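Local structure of hydrolase, haloacid dehalogenase-like family (Chlorobaculum tepidum, 2HCF) at residues T5-I11 and V111-T117; P170-I176 and L189-I194; V98-D103 and P131-F137. The protein probably acts as a magnesium-dependent hydrolase of the haloacid dehalogenase superfamily, holding a magnesium ion at an aspartate-lined site. All coordinates share one frame; numbering follows the deposited sequence. Where two conformers were deposited one is given.

Interaction 1 (T5-I11 and V111-T117). With MG (magnesium ion), chain B.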
loop_
_atom_site.group_PDB
_atom_site.type_symbol
_atom_site.label_atom_id
_atom_site.label_comp_id
_atom_site.label_asym_id
_atom_site.label_seq_id
_atom_site.Cartn_x
_atom_site.Cartn_y
_atom_site.Cartn_z
ATOM N N THR A 5 3.058 19.952 0.213
ATOM C CA THR A 5 3.342 18.638 0.842
ATOM C C THR A 5 2.817 17.445 0.038
ATOM O O THR A 5 1.701 17.470 -0.478
ATOM C CB THR A 5 2.752 18.582 2.239
ATOM O OG1 THR A 5 3.434 19.543 3.050
ATOM C CG2 THR A 5 2.933 17.206 2.883
ATOM N N LEU A 6 3.662 16.419 -0.049
ATOM C CA LEU A 6 3.375 15.171 -0.741
ATOM C C LEU A 6 3.065 14.122 0.328
ATOM O O LEU A 6 3.907 13.829 1.187
ATOM C CB LEU A 6 4.578 14.728 -1.599
ATOM C CG LEU A 6 4.467 13.340 -2.253
ATOM C CD1 LEU A 6 3.258 13.279 -3.137
ATOM C CD2 LEU A 6 5.670 12.921 -3.052
ATOM N N VAL A 7 1.855 13.579 0.277
ATOM C CA VAL A 7 1.425 12.611 1.250
ATOM C C VAL A 7 1.057 11.271 0.577
ATOM O O VAL A 7 0.092 11.187 -0.190
ATOM C CB VAL A 7 0.210 13.141 2.050
ATOM C CG1 VAL A 7 -0.072 12.221 3.222
ATOM C CG2 VAL A 7 0.474 14.557 2.544
ATOM N N LEU A 8 1.790 10.234 0.950
ATOM C CA LEU A 8 1.685 8.918 0.328
ATOM C C LEU A 8 1.171 7.900 1.350
ATOM O O LEU A 8 1.736 7.732 2.425
ATOM C CB LEU A 8 3.051 8.509 -0.239
ATOM C CG LEU A 8 3.671 9.432 -1.293
ATOM C CD1 LEU A 8 5.088 8.988 -1.582
ATOM C CD2 LEU A 8 2.851 9.469 -2.568
ATOM N N PHE A 9 0.095 7.221 0.989
ATOM C CA PHE A 9 -0.623 6.282 1.848
ATOM C C PHE A 9 -0.510 4.864 1.313
ATOM O O PHE A 9 -0.742 4.601 0.094
ATOM C CB PHE A 9 -2.121 6.596 1.840
ATOM C CG PHE A 9 -2.548 7.702 2.789
ATOM C CD1 PHE A 9 -2.890 7.404 4.106
ATOM C CD2 PHE A 9 -2.710 9.018 2.342
ATOM C CE1 PHE A 9 -3.317 8.402 4.970
ATOM C CE2 PHE A 9 -3.127 10.009 3.195
ATOM C CZ PHE A 9 -3.433 9.696 4.518
ATOM N N ASP A 10 -0.157 3.965 2.226
ATOM C CA ASP A 10 -0.403 2.520 2.108
ATOM C C ASP A 10 -1.903 2.212 2.165
ATOM O O ASP A 10 -2.644 3.011 2.682
ATOM C CB ASP A 10 0.309 1.857 3.276
ATOM C CG ASP A 10 0.150 0.350 3.278
ATOM O OD1 ASP A 10 0.616 -0.253 2.290
ATOM O OD2 ASP A 10 -0.400 -0.201 4.273
ATOM N N ILE A 11 -2.346 1.082 1.605
ATOM C CA ILE A 11 -3.754 0.672 1.626
ATOM C C ILE A 11 -4.068 -0.287 2.808
ATOM O O ILE A 11 -4.699 0.127 3.806
ATOM C CB ILE A 11 -4.159 0.066 0.270
ATOM C CG1 ILE A 11 -3.864 1.080 -0.859
ATOM C CG2 ILE A 11 -5.625 -0.364 0.279
ATOM C CD1 ILE A 11 -4.287 0.628 -2.231
ATOM N N VAL A 111 -1.654 20.286 -0.797
ATOM C CA VAL A 111 -1.432 18.862 -0.571
ATOM C C VAL A 111 -1.615 18.078 -1.868
ATOM O O VAL A 111 -2.605 18.259 -2.573
ATOM C CB VAL A 111 -2.410 18.299 0.481
ATOM C CG1 VAL A 111 -2.252 16.751 0.646
ATOM C CG2 VAL A 111 -2.209 18.973 1.802
ATOM N N LEU A 112 -0.657 17.205 -2.178
ATOM C CA LEU A 112 -0.867 16.213 -3.239
ATOM C C LEU A 112 -0.988 14.828 -2.612
ATOM O O LEU A 112 -0.082 14.378 -1.928
ATOM C CB LEU A 112 0.277 16.212 -4.240
ATOM C CG LEU A 112 0.194 15.098 -5.285
ATOM C CD1 LEU A 112 -1.060 15.208 -6.143
ATOM C CD2 LEU A 112 1.433 15.113 -6.127
ATOM N N LEU A 113 -2.092 14.138 -2.848
ATOM C CA LEU A 113 -2.243 12.779 -2.286
ATOM C C LEU A 113 -1.838 11.732 -3.314
ATOM O O LEU A 113 -2.168 11.865 -4.493
ATOM C CB LEU A 113 -3.669 12.496 -1.856
ATOM C CG LEU A 113 -4.181 13.065 -0.532
ATOM C CD1 LEU A 113 -5.681 12.883 -0.538
ATOM C CD2 LEU A 113 -3.581 12.355 0.638
ATOM N N GLY A 114 -1.104 10.713 -2.864
ATOM C CA GLY A 114 -0.810 9.549 -3.690
ATOM C C GLY A 114 -0.774 8.236 -2.893
ATOM O O GLY A 114 -0.775 8.232 -1.653
ATOM N N LEU A 115 -0.735 7.120 -3.619
ATOM C CA LEU A 115 -0.687 5.813 -3.025
ATOM C C LEU A 115 0.719 5.314 -3.139
ATOM O O LEU A 115 1.358 5.563 -4.151
ATOM C CB LEU A 115 -1.580 4.872 -3.786
ATOM C CG LEU A 115 -3.067 5.239 -3.658
ATOM C CD1 LEU A 115 -3.827 4.506 -4.684
ATOM C CD2 LEU A 115 -3.597 4.871 -2.256
ATOM N N LEU A 116 1.190 4.609 -2.120
ATOM C CA LEU A 116 2.431 3.861 -2.165
ATOM C C LEU A 116 2.118 2.536 -1.487
ATOM O O LEU A 116 1.970 2.501 -0.246
ATOM C CB LEU A 116 3.556 4.581 -1.411
ATOM C CG LEU A 116 4.957 4.087 -1.756
ATOM C CD1 LEU A 116 6.000 5.106 -1.390
ATOM C CD2 LEU A 116 5.290 2.764 -1.077
ATOM N N THR A 117 1.952 1.481 -2.306
ATOM C CA THR A 117 1.329 0.254 -1.849
ATOM C C THR A 117 1.915 -1.024 -2.415
ATOM O O THR A 117 2.501 -1.018 -3.503
ATOM C CB THR A 117 -0.185 0.335 -2.144
ATOM O OG1 THR A 117 -0.815 -0.899 -1.828
ATOM C CG2 THR A 117 -0.432 0.736 -3.574
HETATM MG MG MG B . -0.105 -2.064 5.045
HETATM O O HOH W 1 -1.194 -1.766 0.596
HETATM O O HOH W 2 -0.097 -3.070 3.175
HETATM O O HOH W 3 -0.233 -4.041 6.101
HETATM O O HOH W 4 1.918 -1.853 4.660
#

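Interaction 2 (P170-I176 and L189-I194)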
loop_
_atom_site.group_PDB
_atom_site.type_symbol
_atom_site.label_atom_id
_atom_site.label_comp_id
_atom_site.label_asym_id
_atom_site.label_seq_id
_atom_site.Cartn_x
_atom_site.Cartn_y
_atom_site.Cartn_z
ATOM N N PRO A 170 12.800 16.579 1.565
ATOM C CA PRO A 170 12.496 15.486 2.489
ATOM C C PRO A 170 11.425 15.821 3.541
ATOM O O PRO A 170 10.520 15.013 3.765
ATOM C CB PRO A 170 13.854 15.209 3.148
ATOM C CG PRO A 170 14.842 15.600 2.111
ATOM C CD PRO A 170 14.257 16.827 1.495
ATOM N N SER A 171 11.483 17.015 4.136
ATOM C CA SER A 171 10.528 17.388 5.176
ATOM C C SER A 171 9.154 17.640 4.621
ATOM O O SER A 171 8.211 17.744 5.398
ATOM C CB SER A 171 10.958 18.652 5.902
ATOM O OG SER A 171 11.119 19.736 4.995
ATOM N N GLN A 172 9.062 17.785 3.301
ATOM C CA GLN A 172 7.762 17.942 2.608
ATOM C C GLN A 172 7.128 16.627 2.119
ATOM O O GLN A 172 6.074 16.638 1.509
ATOM C CB GLN A 172 7.931 18.889 1.412
ATOM C CG GLN A 172 8.156 20.323 1.792
ATOM C CD GLN A 172 8.544 21.193 0.599
ATOM O OE1 GLN A 172 9.106 20.721 -0.384
ATOM N NE2 GLN A 172 8.259 22.476 0.701
ATOM N N ILE A 173 7.780 15.502 2.379
ATOM C CA ILE A 173 7.282 14.208 1.938
ATOM C C ILE A 173 6.879 13.374 3.155
ATOM O O ILE A 173 7.662 13.194 4.079
ATOM C CB ILE A 173 8.334 13.418 1.132
ATOM C CG1 ILE A 173 8.875 14.271 -0.034
ATOM C CG2 ILE A 173 7.711 12.076 0.626
ATOM C CD1 ILE A 173 10.204 13.749 -0.606
ATOM N N VAL A 174 5.650 12.878 3.129
ATOM C CA VAL A 174 5.088 12.112 4.243
ATOM C C VAL A 174 4.623 10.751 3.723
ATOM O O VAL A 174 3.823 10.661 2.774
ATOM C CB VAL A 174 3.911 12.875 4.909
ATOM C CG1 VAL A 174 3.311 12.073 6.046
ATOM C CG2 VAL A 174 4.379 14.225 5.407
ATOM N N ILE A 175 5.159 9.702 4.337
ATOM C CA ILE A 175 4.826 8.353 3.965
ATOM C C ILE A 175 4.140 7.642 5.116
ATOM O O ILE A 175 4.695 7.530 6.204
ATOM C CB ILE A 175 6.064 7.618 3.499
ATOM C CG1 ILE A 175 6.386 8.079 2.078
ATOM C CG2 ILE A 175 5.862 6.124 3.490
ATOM C CD1 ILE A 175 7.800 7.830 1.646
ATOM N N ILE A 176 2.924 7.165 4.855
ATOM C CA ILE A 176 2.054 6.637 5.905
ATOM C C ILE A 176 1.744 5.147 5.696
ATOM O O ILE A 176 1.272 4.738 4.610
ATOM C CB ILE A 176 0.733 7.444 5.970
ATOM C CG1 ILE A 176 1.035 8.917 6.256
ATOM C CG2 ILE A 176 -0.218 6.870 7.021
ATOM C CD1 ILE A 176 -0.088 9.880 5.866
ATOM N N LEU A 189 14.011 8.377 1.053
ATOM C CA LEU A 189 13.970 9.781 0.671
ATOM C C LEU A 189 14.253 10.709 1.836
ATOM O O LEU A 189 14.072 11.925 1.699
ATOM C CB LEU A 189 12.583 10.101 0.152
ATOM C CG LEU A 189 12.043 9.302 -1.036
ATOM C CD1 LEU A 189 10.664 9.852 -1.332
ATOM C CD2 LEU A 189 12.955 9.398 -2.254
ATOM N N ASP A 190 14.702 10.134 2.959
ATOM C CA ASP A 190 14.724 10.819 4.264
ATOM C C ASP A 190 13.375 11.498 4.527
ATOM O O ASP A 190 13.304 12.607 5.065
ATOM C CB ASP A 190 15.877 11.825 4.356
ATOM C CG ASP A 190 16.097 12.355 5.784
ATOM O OD1 ASP A 190 15.669 11.693 6.749
ATOM O OD2 ASP A 190 16.709 13.436 5.937
ATOM N N ALA A 191 12.294 10.814 4.166
ATOM C CA ALA A 191 10.956 11.394 4.305
ATOM C C ALA A 191 10.432 11.262 5.732
ATOM O O ALA A 191 11.024 10.557 6.556
ATOM C CB ALA A 191 10.016 10.743 3.353
ATOM N N ARG A 192 9.339 11.968 6.024
ATOM C CA ARG A 192 8.700 11.857 7.330
ATOM C C ARG A 192 7.773 10.642 7.307
ATOM O O ARG A 192 6.809 10.611 6.533
ATOM C CB ARG A 192 7.902 13.136 7.651
ATOM C CG ARG A 192 8.786 14.368 7.835
ATOM C CD ARG A 192 8.055 15.560 8.435
ATOM N NE ARG A 192 7.209 16.243 7.453
ATOM C CZ ARG A 192 5.894 16.412 7.533
ATOM N NH1 ARG A 192 5.171 15.920 8.539
ATOM N NH2 ARG A 192 5.290 17.074 6.557
ATOM N N SER A 193 8.048 9.657 8.151
ATOM C CA SER A 193 7.219 8.474 8.263
ATOM C C SER A 193 6.219 8.681 9.375
ATOM O O SER A 193 6.569 9.162 10.454
ATOM C CB SER A 193 8.041 7.210 8.491
ATOM O OG SER A 193 8.841 7.340 9.631
ATOM N N ILE A 194 4.951 8.380 9.079
ATOM C CA ILE A 194 3.926 8.301 10.106
ATOM C C ILE A 194 3.411 6.863 10.095
ATOM O O ILE A 194 2.874 6.404 9.095
ATOM C CB ILE A 194 2.751 9.283 9.858
ATOM C CG1 ILE A 194 3.186 10.754 9.959
ATOM C CG2 ILE A 194 1.590 9.008 10.825
ATOM C CD1 ILE A 194 2.138 11.701 9.308
#

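Interaction 3 (V98-D103 and P131-F137)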
loop_
_atom_site.group_PDB
_atom_site.type_symbol
_atom_site.label_atom_id
_atom_site.label_comp_id
_atom_site.label_asym_id
_atom_site.label_seq_id
_atom_site.Cartn_x
_atom_site.Cartn_y
_atom_site.Cartn_z
ATOM N N VAL A 98 -10.757 7.305 8.423
ATOM C CA VAL A 98 -10.088 7.375 7.121
ATOM C C VAL A 98 -10.776 8.340 6.138
ATOM O O VAL A 98 -10.114 9.177 5.530
ATOM C CB VAL A 98 -9.967 5.970 6.525
ATOM C CG1 VAL A 98 -9.678 6.015 5.000
ATOM C CG2 VAL A 98 -8.926 5.197 7.296
ATOM N N ARG A 99 -12.099 8.244 5.995
ATOM C CA ARG A 99 -12.783 9.101 5.018
ATOM C C ARG A 99 -12.663 10.578 5.427
ATOM O O ARG A 99 -12.394 11.438 4.603
ATOM C CB ARG A 99 -14.246 8.702 4.806
ATOM C CG ARG A 99 -14.865 9.390 3.553
ATOM C CD ARG A 99 -16.349 9.143 3.345
ATOM N NE ARG A 99 -16.711 7.727 3.442
ATOM C CZ ARG A 99 -16.652 6.846 2.439
ATOM N NH1 ARG A 99 -16.264 7.201 1.208
ATOM N NH2 ARG A 99 -16.995 5.590 2.670
ATOM N N GLU A 100 -12.821 10.836 6.728
ATOM C CA GLU A 100 -12.684 12.166 7.309
ATOM C C GLU A 100 -11.292 12.746 7.041
ATOM O O GLU A 100 -11.164 13.909 6.694
ATOM C CB GLU A 100 -12.937 12.120 8.818
ATOM C CG GLU A 100 -14.362 11.700 9.229
ATOM C CD GLU A 100 -14.630 10.180 9.177
ATOM O OE1 GLU A 100 -13.709 9.358 8.897
ATOM O OE2 GLU A 100 -15.802 9.807 9.410
ATOM N N LEU A 101 -10.273 11.910 7.163
ATOM C CA LEU A 101 -8.898 12.354 7.002
ATOM C C LEU A 101 -8.608 12.680 5.532
ATOM O O LEU A 101 -7.953 13.672 5.209
ATOM C CB LEU A 101 -7.932 11.267 7.491
ATOM C CG LEU A 101 -6.432 11.549 7.336
ATOM C CD1 LEU A 101 -6.029 12.837 8.045
ATOM C CD2 LEU A 101 -5.582 10.376 7.826
ATOM N N LEU A 102 -9.083 11.820 4.639
ATOM C CA LEU A 102 -8.862 11.999 3.218
ATOM C C LEU A 102 -9.615 13.233 2.711
ATOM O O LEU A 102 -9.079 13.979 1.917
ATOM C CB LEU A 102 -9.256 10.734 2.455
ATOM C CG LEU A 102 -8.349 9.510 2.668
ATOM C CD1 LEU A 102 -8.785 8.329 1.849
ATOM C CD2 LEU A 102 -6.901 9.806 2.365
ATOM N N ASP A 103 -10.833 13.472 3.189
ATOM C CA ASP A 103 -11.534 14.720 2.884
ATOM C C ASP A 103 -10.754 15.961 3.316
ATOM O O ASP A 103 -10.712 16.938 2.580
ATOM C CB ASP A 103 -12.864 14.780 3.613
ATOM C CG ASP A 103 -13.913 13.952 2.969
ATOM O OD1 ASP A 103 -13.674 13.503 1.824
ATOM O OD2 ASP A 103 -14.986 13.754 3.603
ATOM N N PRO A 131 -15.396 0.808 -1.089
ATOM C CA PRO A 131 -15.892 1.830 -0.159
ATOM C C PRO A 131 -15.876 3.296 -0.664
ATOM O O PRO A 131 -16.229 4.210 0.080
ATOM C CB PRO A 131 -14.961 1.657 1.048
ATOM C CG PRO A 131 -13.711 1.248 0.448
ATOM C CD PRO A 131 -14.044 0.381 -0.724
ATOM N N GLY A 132 -15.502 3.529 -1.913
ATOM C CA GLY A 132 -15.622 4.861 -2.502
ATOM C C GLY A 132 -14.605 5.886 -2.045
ATOM O O GLY A 132 -14.968 7.059 -1.828
ATOM N N ILE A 133 -13.350 5.446 -1.879
ATOM C CA ILE A 133 -12.267 6.355 -1.550
ATOM C C ILE A 133 -11.123 6.319 -2.573
ATOM O O ILE A 133 -10.038 6.802 -2.294
ATOM C CB ILE A 133 -11.666 6.105 -0.121
ATOM C CG1 ILE A 133 -11.130 4.693 0.014
ATOM C CG2 ILE A 133 -12.710 6.355 0.963
ATOM C CD1 ILE A 133 -10.198 4.565 1.155
ATOM N N ASP A 134 -11.353 5.737 -3.742
ATOM C CA ASP A 134 -10.315 5.699 -4.796
ATOM C C ASP A 134 -10.105 7.084 -5.406
ATOM O O ASP A 134 -8.979 7.453 -5.789
ATOM C CB ASP A 134 -10.712 4.680 -5.871
ATOM C CG ASP A 134 -9.729 4.622 -7.038
ATOM O OD1 ASP A 134 -8.579 4.213 -6.820
ATOM O OD2 ASP A 134 -10.106 4.973 -8.174
ATOM N N HIS A 135 -11.208 7.830 -5.533
ATOM C CA HIS A 135 -11.241 9.153 -6.175
ATOM C C HIS A 135 -10.244 10.164 -5.534
ATOM O O HIS A 135 -9.779 11.112 -6.195
ATOM C CB HIS A 135 -12.694 9.672 -6.197
ATOM C CG HIS A 135 -13.236 9.983 -4.839
ATOM N ND1 HIS A 135 -13.016 11.192 -4.219
ATOM C CD2 HIS A 135 -13.927 9.223 -3.953
ATOM C CE1 HIS A 135 -13.552 11.169 -3.012
ATOM N NE2 HIS A 135 -14.092 9.977 -2.818
ATOM N N TYR A 136 -9.853 9.934 -4.286
ATOM C CA TYR A 136 -8.894 10.808 -3.623
ATOM C C TYR A 136 -7.454 10.714 -4.175
ATOM O O TYR A 136 -6.627 11.588 -3.908
ATOM C CB TYR A 136 -8.810 10.485 -2.124
ATOM C CG TYR A 136 -10.047 10.774 -1.344
ATOM C CD1 TYR A 136 -10.428 12.086 -1.056
ATOM C CD2 TYR A 136 -10.859 9.734 -0.888
ATOM C CE1 TYR A 136 -11.590 12.339 -0.343
ATOM C CE2 TYR A 136 -12.001 9.984 -0.171
ATOM C CZ TYR A 136 -12.362 11.271 0.103
ATOM O OH TYR A 136 -13.528 11.481 0.802
ATOM N N PHE A 137 -7.135 9.653 -4.894
ATOM C CA PHE A 137 -5.739 9.345 -5.216
ATOM C C PHE A 137 -5.438 9.415 -6.734
ATOM O O PHE A 137 -5.680 8.459 -7.472
ATOM C CB PHE A 137 -5.396 7.975 -4.678
ATOM C CG PHE A 137 -5.539 7.866 -3.190
ATOM C CD1 PHE A 137 -4.558 8.378 -2.352
ATOM C CD2 PHE A 137 -6.654 7.256 -2.629
ATOM C CE1 PHE A 137 -4.684 8.279 -0.978
ATOM C CE2 PHE A 137 -6.798 7.152 -1.259
ATOM C CZ PHE A 137 -5.794 7.656 -0.422
HETATM O O HOH W 5 -15.348 9.742 0.006
#

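Interaction 1 (T5-I11 and V111-T117)
Thr5 to Phe9 and Val111 to Leu116 run as neighbouring parallel strands, joined by five backbone hydrogen bonds. Odd-numbered residues of 5-9 give and take for this partner: Leu112 N donates to Thr5 O, and Val7 N returns a nearly straight bond to Leu112 O (3.0 Å, 179°). Gly114 and Phe9 continue the ladder, and Leu116 N closes it on Phe9 O at 2.9 Å.

Apolar contacts cover both faces. On one, CD2 of Leu113 meets the edge of the Phe9 ring in its plane, 3.5 Å from CE2, while Val7 CG2 touches Val111 CG1. On the other, Leu6 and Leu112 lie side by side. Gly114 suits its place there because Leu8 CD2, 3.8 Å from Gly114 CA, crowds the spot a CB would take.

Polar chemistry gathers beyond the strand ends. With CG anti to the backbone N (chi1 -180°), Asp10 carries its carboxylate past the strand end to magnesium, which OD2 binds at 2.0 Å; the backbone O of Asp12, OD1 of Asp178 and three waters complete the site. OD2 also hydrogen-bonds Thr14 OG1. OD1 forms a salt bridge with Arg149 and receives a bond from a water that also accepts from Ile11 N and pairs with Thr117 OG1 (2.6 Å). Thr117 OG1 is further bonded to Asn119. An aspartate at this strand end fits the DxDx(T/V) signature of HAD enzymes.

Strand 173-177 pairs with the other edge of 5-9; helix 98-106 packs on Phe9 and Leu113, and helix 152-164 covers the face bearing Leu6, Leu8, Leu112 and Leu116.

Interaction 2 (P170-I176 and L189-I194)
Arg192 lays one face of its guanidinium against Val174, whose CG2 sits 3.1 Å above the plane, offset toward the rim. The bend at chi3 (-77°) brings the group toward the 3-10 turn just before the neighbouring strand, where NE donates to Ser171 O at 2.7 Å. This oxygen lies close to the guanidinium plane; a weak bond from NH2 to the same atom supplements the grip. Arginine suits this partly exposed position: its aliphatic part follows the sheet while its nitrogens reach backbone oxygens.

Beyond it, the side chains of Val174 and Ile194 meet at a slant, with Val174 CG1 and Ile194 CD1 tightly packed at 3.5 Å. Ile176 and Ile194 instead lie side by side. On the face bearing Ile173 and Ile175, the small Ala191 CB fits against Ile173 CG2 (3.8 Å), and Leu189 CD1 meets Ile173 CD1, the side chains crossing at about a right angle.

These strands form a parallel beta-alpha-beta crossover through helix 180-187, which ends in a Schellman motif with Asp190 at C-prime. With NH2 also bonded to Ile228 O of helix 221-229, bonds to neutral carbonyls, with Val174 against one face, help to set the guanidinium's orientation.

Interaction 3 (V98-D103 and P131-F137)
Pro131 O is gripped by both terminal nitrogens of Arg99, NH2 at 3.0 Å and NH1 at 3.2 Å. Both donors lie in the carbonyl plane, and the oxygen lies near the guanidinium plane, so the end-on pair restrains the group's rotation. Extended through chi2, the arginine turns at chi3 (-49°) toward the loop. NH1 adds a weak bond to Gly132 O and donates to a water (3.0 Å) that also bonds to Tyr136 OH and His135 NE2. Arginine suits this partly exposed position, its long chain carrying several N-H groups to backbone oxygens.

The loop 131-137 leaves helix 121-129 through a Schellman motif, with Gly132 at C-prime adopting positive phi, a conformation readily open to glycine. A type I turn from Asp134 to Phe137 then leads toward edge strand 140-141, and the loop packs on helix 98-106.

Leu102 CB stands over the middle of the Tyr136 ring in a CH-pi contact, 3.7 Å from the centroid and 3° off the normal, while His135 CE1 covers the opposite face. Leu102 sends CD1 to Tyr136 CD2 (3.7 Å) and CD2 to Phe137 CZ (3.7 Å). Ile133 CD1 touches both Leu102 CD1 and Val98 CG1.

Interactions 1 and 2 belong to one parallel sheet, with centres about 10 Å apart: strand 5-9 lies between 111-116 and 173-177, and 192-196 follows beyond, in the Rossmann-like order of HAD proteins. Backbone pairing of Leu8 with Val174 and Ile176 makes them continuous. Interaction 3 lies about 11 Å, centre to centre, from interaction 1, where Phe137 packs on Leu115 and Leu102 on Phe9; it does not touch interaction 2, whose centre is about 20 Å away. Along the chain the segments of interactions 1 and 3 alternate, while interaction 2 opens after both have closed. Strand 5-9 thus presents metal-binding Asp10 just past its end, with helix 98-106 and loop 131-137 packed beside it.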